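Local coordinates for uncharacterized protein (Thermotoga maritima, PDB 1VMJ) that is uncharacterised, belongs to the YjbQ (UPF0047) family and may act as a thiamin phosphate synthase, an activity that remains putative, at residues A[39-44]-A[116-121]. Numbering follows the deposited sequence. Where two conformers were deposited one is given.
Sequences ECVRES and IAITDR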
loop_
_atom_site.group_PDB
_atom_site.type_symbol
_atom_site.label_atom_id
_atom_site.label_comp_id
_atom_site.label_asym_id
_atom_site.label_seq_id
_atom_site.Cartn_x
_atom_site.Cartn_y
_atom_site.Cartn_z
ATOM N N GLU A 39 -7.440 20.592 -5.976
ATOM C CA GLU A 39 -6.834 21.906 -6.217
ATOM C C GLU A 39 -5.335 21.780 -6.581
ATOM O O GLU A 39 -4.848 22.494 -7.434
ATOM C CB GLU A 39 -7.035 22.822 -5.009
ATOM C CG GLU A 39 -6.422 24.188 -5.137
ATOM C CD GLU A 39 -7.047 25.039 -6.208
ATOM O OE1 GLU A 39 -8.051 24.637 -6.843
ATOM O OE2 GLU A 39 -6.507 26.137 -6.413
ATOM N N CYS A 40 -4.621 20.843 -5.962
ATOM C CA CYS A 40 -3.240 20.528 -6.382
ATOM C C CYS A 40 -3.180 20.142 -7.840
ATOM O O CYS A 40 -2.350 20.642 -8.613
ATOM C CB CYS A 40 -2.650 19.383 -5.565
ATOM S SG CYS A 40 -2.361 19.735 -3.807
ATOM N N VAL A 41 -4.073 19.243 -8.230
ATOM C CA VAL A 41 -4.071 18.742 -9.603
ATOM C C VAL A 41 -4.361 19.911 -10.532
ATOM O O VAL A 41 -3.702 20.090 -11.556
ATOM C CB VAL A 41 -5.061 17.574 -9.800
ATOM C CG1 VAL A 41 -5.165 17.237 -11.269
ATOM C CG2 VAL A 41 -4.584 16.377 -9.023
ATOM N N ARG A 42 -5.333 20.734 -10.151
ATOM C CA ARG A 42 -5.740 21.826 -11.020
ATOM C C ARG A 42 -4.572 22.783 -11.215
ATOM O O ARG A 42 -4.234 23.134 -12.348
ATOM C CB ARG A 42 -6.936 22.574 -10.429
ATOM C CG ARG A 42 -7.490 23.615 -11.365
ATOM C CD ARG A 42 -8.298 24.654 -10.674
ATOM N NE ARG A 42 -7.497 25.443 -9.746
ATOM C CZ ARG A 42 -6.584 26.347 -10.090
ATOM N NH1 ARG A 42 -6.368 26.665 -11.360
ATOM N NH2 ARG A 42 -5.891 26.958 -9.135
ATOM N N GLU A 43 -3.960 23.202 -10.118
ATOM C CA GLU A 43 -2.912 24.202 -10.232
ATOM C C GLU A 43 -1.634 23.653 -10.890
ATOM O O GLU A 43 -0.889 24.400 -11.510
ATOM C CB GLU A 43 -2.636 24.905 -8.899
ATOM C CG GLU A 43 -1.870 24.205 -7.881
ATOM C CD GLU A 43 -1.258 25.181 -6.835
ATOM O OE1 GLU A 43 -1.226 26.386 -7.098
ATOM O OE2 GLU A 43 -0.780 24.709 -5.797
ATOM N N SER A 44 -1.413 22.356 -10.815
ATOM C CA SER A 44 -0.242 21.764 -11.440
ATOM C C SER A 44 -0.200 21.944 -12.936
ATOM O O SER A 44 0.886 21.912 -13.534
ATOM C CB SER A 44 -0.163 20.275 -11.129
ATOM O OG SER A 44 -1.124 19.524 -11.866
ATOM N N ILE A 116 -2.518 7.862 -7.430
ATOM C CA ILE A 116 -3.722 8.122 -8.174
ATOM C C ILE A 116 -3.386 8.577 -9.578
ATOM O O ILE A 116 -2.509 9.439 -9.769
ATOM C CB ILE A 116 -4.572 9.215 -7.465
ATOM C CG1 ILE A 116 -4.913 8.822 -6.031
ATOM C CG2 ILE A 116 -5.829 9.506 -8.263
ATOM C CD1 ILE A 116 -5.516 9.901 -5.268
ATOM N N ALA A 117 -4.053 7.996 -10.559
ATOM C CA ALA A 117 -3.843 8.410 -11.946
ATOM C C ALA A 117 -4.429 9.801 -12.182
ATOM O O ALA A 117 -5.525 10.113 -11.679
ATOM C CB ALA A 117 -4.519 7.421 -12.879
ATOM N N ILE A 118 -3.705 10.608 -12.962
ATOM C CA ILE A 118 -4.221 11.867 -13.486
ATOM C C ILE A 118 -4.501 11.654 -14.955
ATOM O O ILE A 118 -3.602 11.294 -15.725
ATOM C CB ILE A 118 -3.225 13.027 -13.273
ATOM C CG1 ILE A 118 -2.839 13.139 -11.790
ATOM C CG2 ILE A 118 -3.792 14.329 -13.798
ATOM C CD1 ILE A 118 -3.975 13.224 -10.845
ATOM N N THR A 119 -5.746 11.911 -15.342
ATOM C CA THR A 119 -6.210 11.713 -16.695
ATOM C C THR A 119 -7.039 12.922 -17.082
ATOM O O THR A 119 -7.935 13.315 -16.356
ATOM C CB THR A 119 -7.054 10.451 -16.779
ATOM O OG1 THR A 119 -6.239 9.325 -16.430
ATOM C CG2 THR A 119 -7.572 10.239 -18.160
ATOM N N ASP A 120 -6.727 13.523 -18.218
ATOM C CA ASP A 120 -7.427 14.723 -18.682
ATOM C C ASP A 120 -7.585 15.789 -17.565
ATOM O O ASP A 120 -8.675 16.319 -17.318
ATOM C CB ASP A 120 -8.780 14.335 -19.272
ATOM C CG ASP A 120 -9.350 15.417 -20.172
ATOM O OD1 ASP A 120 -8.591 16.308 -20.616
ATOM O OD2 ASP A 120 -10.569 15.380 -20.422
ATOM N N ARG A 121 -6.470 16.080 -16.896
ATOM C CA ARG A 121 -6.384 17.090 -15.840
ATOM C C ARG A 121 -7.133 16.784 -14.537
ATOM O O ARG A 121 -7.277 17.668 -13.689
ATOM C CB ARG A 121 -6.784 18.467 -16.375
ATOM C CG ARG A 121 -5.831 19.036 -17.431
ATOM C CD ARG A 121 -5.975 20.539 -17.513
ATOM N NE ARG A 121 -5.532 21.216 -16.284
ATOM C CZ ARG A 121 -5.959 22.424 -15.896
ATOM N NH1 ARG A 121 -6.826 23.135 -16.637
ATOM N NH2 ARG A 121 -5.506 22.942 -14.761
HETATM O O HOH W 1 -4.061 20.095 -14.315
#
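V41 and I118 meet where the last turns of helix 34-44 pack on one face of the antiparallel sheet that contains strand 113-119, an alpha-on-beta layer of the YjbQ fold. The apolar part is small: the two side chains reach toward each other tip to tip, with V41 CG2 3.7 Å from I118 CD1. M123 on strand 122-123 and I148 on strand 142-150 of the same sheet touch both residues and extend this buried patch. The other V41 branch, CG1, lies anti to the backbone N (chi1 172°) and approaches the main chain of the turn, 3.2 Å from R121 O.

Polar contacts follow at the exposed margin, illustrating how an arginine just beyond a strand can engage helix carbonyls, one directly and one through water. R121 NH2 gives a weak, strongly bent hydrogen bond to R42 O (2.7 Å, 121° at the hydrogen). A water extends the link, accepting from R121 NE and donating to V41 O at 2.8 Å. Both R42 O and the water lie at the edge of the guanidinium, in its plane, which should restrain its rotation. V41 O also accepts from S44 OG.

The positive charge of R42 is turned to its own helix: a bend at chi3 (64°) brings its guanidinium side-on to E39, with NE hydrogen-bonded to E39 OE1 and NH2 forming a salt bridge to E39 OE2 at 2.9 Å, both oxygens met from above the carboxylate plane.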